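Local coordinates for orotidine 5'-phosphate decarboxylase (Lactobacillus acidophilus, PDB 3TFX), which probably catalyses the decarboxylation of orotidine 5'-monophosphate to UMP, the last step of de novo UMP synthesis, as a homodimer, at residues His113-Thr125 / Leu149-Ile162. Sequence-based numbering, arbitrary orientation.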
ATOM      1  N   HIS A 113      19.489  14.791  -7.867  1.00 26.90           N
ATOM      2  CA  HIS A 113      18.283  14.144  -8.396  1.00 26.19           C
ATOM      3  C   HIS A 113      16.996  14.921  -8.115  1.00 24.77           C
ATOM      4  O   HIS A 113      16.930  15.757  -7.215  1.00 24.27           O
ATOM      5  CB  HIS A 113      18.155  12.723  -7.850  1.00 26.79           C
ATOM      6  CG  HIS A 113      19.235  11.794  -8.313  1.00 29.44           C
ATOM      7  ND1 HIS A 113      20.578  12.077  -8.168  1.00 32.10           N
ATOM      8  CD2 HIS A 113      19.169  10.577  -8.902  1.00 31.40           C
ATOM      9  CE1 HIS A 113      21.291  11.078  -8.657  1.00 32.81           C
ATOM     10  NE2 HIS A 113      20.460  10.153  -9.105  1.00 32.91           N
ATOM     11  N   SER A 114      15.969  14.627  -8.901  1.00 23.17           N
ATOM     12  CA  SER A 114      14.686  15.291  -8.760  1.00 21.87           C
ATOM     13  C   SER A 114      13.774  14.524  -7.778  1.00 20.00           C
ATOM     14  O   SER A 114      13.693  13.294  -7.828  1.00 19.65           O
ATOM     15  CB  SER A 114      14.042  15.442 -10.141  1.00 22.08           C
ATOM     16  OG  SER A 114      12.720  15.935 -10.036  1.00 25.38           O
ATOM     17  N   VAL A 115      13.104  15.252  -6.883  1.00 17.96           N
ATOM     18  CA  VAL A 115      12.199  14.643  -5.896  1.00 15.53           C
ATOM     19  C   VAL A 115      11.010  14.000  -6.629  1.00 14.65           C
ATOM     20  O   VAL A 115      10.344  14.658  -7.435  1.00 13.90           O
ATOM     21  CB  VAL A 115      11.654  15.669  -4.862  1.00 15.56           C
ATOM     22  CG1 VAL A 115      10.745  14.973  -3.823  1.00 14.00           C
ATOM     23  CG2 VAL A 115      12.783  16.438  -4.154  1.00 15.01           C
ATOM     24  N   PRO A 116      10.742  12.716  -6.352  1.00 13.58           N
ATOM     25  CA  PRO A 116       9.606  12.046  -6.966  1.00 12.90           C
ATOM     26  C   PRO A 116       8.305  12.832  -6.757  1.00 12.44           C
ATOM     27  O   PRO A 116       8.140  13.508  -5.738  1.00 12.60           O
ATOM     28  CB  PRO A 116       9.537  10.718  -6.207  1.00 13.69           C
ATOM     29  CG  PRO A 116      10.906  10.459  -5.743  1.00 12.62           C
ATOM     30  CD  PRO A 116      11.558  11.797  -5.537  1.00 13.67           C
ATOM     31  N   LYS A 117       7.402  12.758  -7.724  1.00 11.35           N
ATOM     32  CA  LYS A 117       6.100  13.419  -7.602  1.00 10.87           C
ATOM     33  C   LYS A 117       5.178  12.522  -6.780  1.00 10.12           C
ATOM     34  O   LYS A 117       5.131  11.322  -7.006  1.00 10.18           O
ATOM     35  CB  LYS A 117       5.503  13.715  -8.987  1.00 10.46           C
ATOM     36  CG  LYS A 117       6.375  14.614  -9.852  1.00 11.79           C
ATOM     37  CD  LYS A 117       6.073  16.073  -9.545  1.00 15.85           C
ATOM     38  CE  LYS A 117       7.317  16.920  -9.366  1.00 19.01           C
ATOM     39  NZ  LYS A 117       7.945  17.334 -10.642  1.00 20.98           N
ATOM     40  N   LEU A 118       4.474  13.107  -5.814  1.00  9.53           N
ATOM     41  CA  LEU A 118       3.561  12.354  -4.952  1.00  8.60           C
ATOM     42  C   LEU A 118       2.152  12.473  -5.488  1.00  8.18           C
ATOM     43  O   LEU A 118       1.589  13.565  -5.561  1.00  8.26           O
ATOM     44  CB  LEU A 118       3.605  12.890  -3.516  1.00  8.38           C
ATOM     45  CG  LEU A 118       2.674  12.285  -2.465  1.00  8.56           C
ATOM     46  CD1 LEU A 118       2.974  10.795  -2.264  1.00  5.00           C
ATOM     47  CD2 LEU A 118       2.802  13.073  -1.134  1.00  6.96           C
ATOM     48  N   LEU A 119       1.565  11.346  -5.836  1.00  7.67           N
ATOM     49  CA  LEU A 119       0.227  11.364  -6.396  1.00  7.65           C
ATOM     50  C   LEU A 119      -0.748  10.721  -5.428  1.00  7.33           C
ATOM     51  O   LEU A 119      -0.472   9.649  -4.887  1.00  7.67           O
ATOM     52  CB  LEU A 119       0.209  10.619  -7.742  1.00  7.85           C
ATOM     53  CG  LEU A 119       1.215  11.080  -8.798  1.00  7.39           C
ATOM     54  CD1 LEU A 119       1.328  10.041  -9.916  1.00  5.48           C
ATOM     55  CD2 LEU A 119       0.794  12.431  -9.364  1.00  7.34           C
ATOM     56  N   ALA A 120      -1.889  11.360  -5.226  1.00  6.86           N
ATOM     57  CA  ALA A 120      -2.908  10.830  -4.323  1.00  7.76           C
ATOM     58  C   ALA A 120      -3.921  10.006  -5.077  1.00  8.29           C
ATOM     59  O   ALA A 120      -4.421  10.408  -6.138  1.00  8.53           O
ATOM     60  CB  ALA A 120      -3.613  11.945  -3.562  1.00  7.22           C
ATOM     61  N   VAL A 121      -4.185   8.828  -4.539  1.00  8.96           N
ATOM     62  CA  VAL A 121      -5.320   8.050  -4.951  1.00 10.09           C
ATOM     63  C   VAL A 121      -6.491   8.546  -4.149  1.00 11.26           C
ATOM     64  O   VAL A 121      -6.371   8.898  -2.964  1.00 11.47           O
ATOM     65  CB  VAL A 121      -5.097   6.540  -4.733  1.00 10.83           C
ATOM     66  CG1 VAL A 121      -6.427   5.756  -4.778  1.00 10.04           C
ATOM     67  CG2 VAL A 121      -4.102   6.019  -5.777  1.00 10.70           C
ATOM     68  N   THR A 122      -7.630   8.564  -4.808  1.00 12.17           N
ATOM     69  CA  THR A 122      -8.807   9.178  -4.282  1.00 13.41           C
ATOM     70  C   THR A 122      -9.748   8.011  -3.897  1.00 14.13           C
ATOM     71  O   THR A 122      -9.593   7.411  -2.802  1.00 13.73           O
ATOM     72  CB  THR A 122      -9.270  10.216  -5.357  1.00 13.77           C
ATOM     73  OG1 THR A 122      -9.215  11.551  -4.837  1.00 16.14           O
ATOM     74  CG2 THR A 122     -10.558   9.898  -6.047  1.00 11.87           C
ATOM     75  N   GLU A 123     -10.686   7.669  -4.774  1.00 14.45           N
ATOM     76  CA  GLU A 123     -11.456   6.449  -4.625  1.00 15.95           C
ATOM     77  C   GLU A 123     -11.041   5.530  -5.749  1.00 16.52           C
ATOM     78  O   GLU A 123     -11.013   5.943  -6.901  1.00 17.31           O
ATOM     79  CB  GLU A 123     -12.966   6.724  -4.674  1.00 16.08           C
ATOM     80  CG  GLU A 123     -13.517   7.508  -3.470  1.00 15.59           C
ATOM     81  CD  GLU A 123     -13.481   6.718  -2.164  1.00 16.74           C
ATOM     82  OE1 GLU A 123     -13.344   5.470  -2.186  1.00 16.34           O
ATOM     83  OE2 GLU A 123     -13.599   7.345  -1.099  1.00 16.70           O
ATOM     84  N   LEU A 124     -10.693   4.297  -5.417  1.00 17.37           N
ATOM     85  CA  LEU A 124     -10.299   3.327  -6.433  1.00 18.73           C
ATOM     86  C   LEU A 124     -11.467   3.049  -7.384  1.00 19.47           C
ATOM     87  O   LEU A 124     -12.632   3.130  -6.979  1.00 19.77           O
ATOM     88  CB  LEU A 124      -9.830   2.025  -5.775  1.00 18.69           C
ATOM     89  CG  LEU A 124      -8.533   2.061  -4.945  1.00 18.84           C
ATOM     90  CD1 LEU A 124      -8.475   0.853  -4.015  1.00 18.28           C
ATOM     91  CD2 LEU A 124      -7.301   2.101  -5.841  1.00 18.51           C
ATOM     92  N   THR A 125     -11.156   2.719  -8.639  1.00 20.89           N
ATOM     93  CA  THR A 125     -12.198   2.384  -9.628  1.00 21.94           C
ATOM     94  C   THR A 125     -12.984   1.153  -9.167  1.00 22.40           C
ATOM     95  O   THR A 125     -14.101   0.911  -9.633  1.00 23.00           O
ATOM     96  CB  THR A 125     -11.623   2.147 -11.060  1.00 21.99           C
ATOM     97  OG1 THR A 125     -10.735   1.021 -11.051  1.00 22.84           O
ATOM     98  CG2 THR A 125     -10.857   3.383 -11.563  1.00 22.28           C
ATOM     99  N   LEU A 149     -11.278  14.736  -1.475  1.00 12.16           N
ATOM    100  CA  LEU A 149      -9.994  14.041  -1.316  1.00 12.24           C
ATOM    101  C   LEU A 149      -8.894  14.705  -2.157  1.00 12.07           C
ATOM    102  O   LEU A 149      -7.785  14.904  -1.685  1.00 11.30           O
ATOM    103  CB  LEU A 149     -10.147  12.575  -1.723  1.00 11.93           C
ATOM    104  CG  LEU A 149     -10.352  11.474  -0.669  1.00 12.74           C
ATOM    105  CD1 LEU A 149     -10.703  11.943   0.733  1.00 12.62           C
ATOM    106  CD2 LEU A 149     -11.296  10.415  -1.161  1.00 10.90           C
ATOM    107  N   ALA A 150      -9.222  15.069  -3.396  1.00 12.34           N
ATOM    108  CA  ALA A 150      -8.256  15.713  -4.276  1.00 13.07           C
ATOM    109  C   ALA A 150      -7.798  17.082  -3.738  1.00 13.60           C
ATOM    110  O   ALA A 150      -6.597  17.345  -3.663  1.00 13.52           O
ATOM    111  CB  ALA A 150      -8.804  15.826  -5.689  1.00 12.37           C
ATOM    112  N   LYS A 151      -8.750  17.936  -3.352  1.00 14.50           N
ATOM    113  CA  LYS A 151      -8.436  19.257  -2.795  1.00 15.69           C
ATOM    114  C   LYS A 151      -7.535  19.142  -1.566  1.00 15.84           C
ATOM    115  O   LYS A 151      -6.513  19.833  -1.461  1.00 15.38           O
ATOM    116  CB  LYS A 151      -9.709  20.025  -2.438  1.00 16.29           C
ATOM    117  CG  LYS A 151     -10.442  20.635  -3.621  1.00 18.85           C
ATOM    118  CD  LYS A 151     -11.727  21.343  -3.211  1.00 23.09           C
ATOM    119  CE  LYS A 151     -11.458  22.612  -2.398  1.00 25.88           C
ATOM    120  NZ  LYS A 151     -10.779  23.691  -3.195  1.00 28.54           N
HETATM  121  N   MSE A 152      -7.908  18.242  -0.658  1.00 16.43           N
HETATM  122  CA  MSE A 152      -7.127  17.987   0.544  1.00 17.30           C
HETATM  123  C   MSE A 152      -5.711  17.530   0.227  1.00 15.93           C
HETATM  124  O   MSE A 152      -4.764  17.970   0.884  1.00 15.36           O
HETATM  125  CB  MSE A 152      -7.818  16.965   1.452  1.00 18.87           C
HETATM  126  CG  MSE A 152      -7.126  16.798   2.814  1.00 24.16           C
HETATM  127 SE   MSE A 152      -7.714  15.198   3.770  1.00 40.75          SE
HETATM  128  CE  MSE A 152      -7.029  13.845   2.542  1.00 35.52           C
ATOM    129  N   ALA A 153      -5.570  16.656  -0.767  1.00 14.54           N
ATOM    130  CA  ALA A 153      -4.251  16.199  -1.208  1.00 14.12           C
ATOM    131  C   ALA A 153      -3.393  17.365  -1.685  1.00 13.97           C
ATOM    132  O   ALA A 153      -2.229  17.483  -1.285  1.00 13.81           O
ATOM    133  CB  ALA A 153      -4.385  15.145  -2.321  1.00 14.01           C
ATOM    134  N   LYS A 154      -3.965  18.212  -2.543  1.00 13.62           N
ATOM    135  CA  LYS A 154      -3.300  19.456  -2.971  1.00 14.35           C
ATOM    136  C   LYS A 154      -2.857  20.302  -1.771  1.00 14.75           C
ATOM    137  O   LYS A 154      -1.719  20.734  -1.717  1.00 14.10           O
ATOM    138  CB  LYS A 154      -4.195  20.273  -3.921  1.00 14.12           C
ATOM    139  CG  LYS A 154      -3.800  21.744  -4.148  1.00 14.41           C
ATOM    140  CD  LYS A 154      -2.539  21.890  -4.975  1.00 16.67           C
ATOM    141  CE  LYS A 154      -2.210  23.343  -5.300  1.00 16.44           C
ATOM    142  NZ  LYS A 154      -0.908  23.431  -6.047  1.00 15.09           N
ATOM    143  N   HIS A 155      -3.748  20.511  -0.801  1.00 15.55           N
ATOM    144  CA  HIS A 155      -3.385  21.301   0.389  1.00 15.96           C
ATOM    145  C   HIS A 155      -2.458  20.585   1.359  1.00 15.60           C
ATOM    146  O   HIS A 155      -1.994  21.188   2.319  1.00 15.56           O
ATOM    147  CB  HIS A 155      -4.625  21.811   1.123  1.00 16.59           C
ATOM    148  CG  HIS A 155      -5.471  22.726   0.298  1.00 18.88           C
ATOM    149  ND1 HIS A 155      -4.934  23.720  -0.492  1.00 21.60           N
ATOM    150  CD2 HIS A 155      -6.813  22.798   0.135  1.00 21.02           C
ATOM    151  CE1 HIS A 155      -5.907  24.354  -1.122  1.00 23.06           C
ATOM    152  NE2 HIS A 155      -7.058  23.822  -0.749  1.00 23.64           N
ATOM    153  N   SER A 156      -2.157  19.317   1.086  1.00 15.18           N
ATOM    154  CA  SER A 156      -1.311  18.526   1.970  1.00 15.03           C
ATOM    155  C   SER A 156       0.040  18.103   1.387  1.00 14.89           C
ATOM    156  O   SER A 156       0.657  17.167   1.891  1.00 15.31           O
ATOM    157  CB  SER A 156      -2.068  17.291   2.449  1.00 15.32           C
ATOM    158  OG  SER A 156      -3.295  17.663   3.041  1.00 15.94           O
ATOM    159  N   GLY A 157       0.490  18.764   0.327  1.00 14.33           N
ATOM    160  CA  GLY A 157       1.782  18.431  -0.284  1.00 14.05           C
ATOM    161  C   GLY A 157       1.806  17.428  -1.433  1.00 13.40           C
ATOM    162  O   GLY A 157       2.873  17.123  -1.961  1.00 12.96           O
ATOM    163  N   ALA A 158       0.655  16.902  -1.832  1.00 12.95           N
ATOM    164  CA  ALA A 158       0.629  16.031  -3.019  1.00 11.74           C
ATOM    165  C   ALA A 158       0.890  16.860  -4.273  1.00 11.38           C
ATOM    166  O   ALA A 158       0.454  17.995  -4.374  1.00 11.01           O
ATOM    167  CB  ALA A 158      -0.686  15.295  -3.135  1.00 11.45           C
ATOM    168  N   ASP A 159       1.604  16.287  -5.231  1.00 11.41           N
ATOM    169  CA  ASP A 159       1.868  16.974  -6.487  1.00 11.55           C
ATOM    170  C   ASP A 159       0.789  16.739  -7.540  1.00 11.36           C
ATOM    171  O   ASP A 159       0.731  17.440  -8.552  1.00 10.26           O
ATOM    172  CB  ASP A 159       3.222  16.553  -7.024  1.00 11.75           C
ATOM    173  CG  ASP A 159       4.332  16.849  -6.054  1.00 12.81           C
ATOM    174  OD1 ASP A 159       4.549  18.042  -5.750  1.00 14.79           O
ATOM    175  OD2 ASP A 159       4.983  15.892  -5.596  1.00 14.24           O
ATOM    176  N   GLY A 160      -0.062  15.749  -7.296  1.00 11.05           N
ATOM    177  CA  GLY A 160      -1.102  15.410  -8.256  1.00 11.07           C
ATOM    178  C   GLY A 160      -2.044  14.352  -7.736  1.00 11.22           C
ATOM    179  O   GLY A 160      -1.937  13.937  -6.579  1.00 10.38           O
ATOM    180  N   VAL A 161      -3.002  13.960  -8.586  1.00 11.21           N
ATOM    181  CA  VAL A 161      -3.931  12.878  -8.283  1.00 11.68           C
ATOM    182  C   VAL A 161      -4.050  11.892  -9.458  1.00 11.74           C
ATOM    183  O   VAL A 161      -3.813  12.242 -10.609  1.00 10.84           O
ATOM    184  CB  VAL A 161      -5.354  13.396  -7.992  1.00 12.03           C
ATOM    185  CG1 VAL A 161      -5.435  14.002  -6.616  1.00 12.96           C
ATOM    186  CG2 VAL A 161      -5.817  14.374  -9.102  1.00 11.82           C
ATOM    187  N   ILE A 162      -4.449  10.666  -9.147  1.00 12.23           N
ATOM    188  CA  ILE A 162      -4.897   9.729 -10.156  1.00 12.26           C
ATOM    189  C   ILE A 162      -6.393   9.949 -10.299  1.00 13.04           C
ATOM    190  O   ILE A 162      -7.121   9.839  -9.320  1.00 12.93           O
ATOM    191  CB  ILE A 162      -4.658   8.264  -9.711  1.00 13.33           C
ATOM    192  CG1 ILE A 162      -3.219   8.055  -9.189  1.00 11.60           C
ATOM    193  CG2 ILE A 162      -5.133   7.264 -10.814  1.00 12.86           C
ATOM    194  CD1 ILE A 162      -2.093   8.353 -10.171  1.00 10.98           C
TER
HETATM  195  O   HOH W   1      -7.567   7.961  -7.600  1.00 12.64           O
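OD2 of D159 has two partners: the backbone N of L118 donates to it, and K102 of helix 95-108 forms a salt bridge with it. The L118 N to D159 OD2 bond is 2.8 Å long and nearly straight, at 171°, and it uses the anti lone pair of the oxygen. With chi1 at -58°, CG sits beside the backbone N of D159, and the carboxylate and the D159 N-H can both reach L118. D159 N donates to L118 O at 2.7 Å. G160 N adds a weak bond to the same oxygen. CD of K117 lies 3.8 Å from CB of D159, and the two side chains cross at about a right angle. With an alanine here instead of D159, L118 N and the ammonium of K102 would probably lose their shared acceptor. Strands 117-121 and 160-162 run parallel as neighbours in the eight-stranded TIM barrel, joined through helix 142-155 in a beta-alpha-beta crossover. A120 N donates to G160 O at 2.9 Å, and I162 N donates to A120 O. A water bridges T122 N and I162 O where the pairing ends. CB of A120 points to the helix and meets CB of A153 at 3.5 Å. L119 is on the barrel's inner side. Its CD1 meets CD1 of I162 at 3.8 Å, and its CD2 lies over G160, where a CB would clash. CG2 of V121 touches CG1 of I162; the V121 side chain also lies near K64, the predicted proton donor. Past the strand, OG1 of T122 rests 3.4 Å from CB of L149. OE2 of E123, held by Q136 and Q145, packs against CD2 of L149.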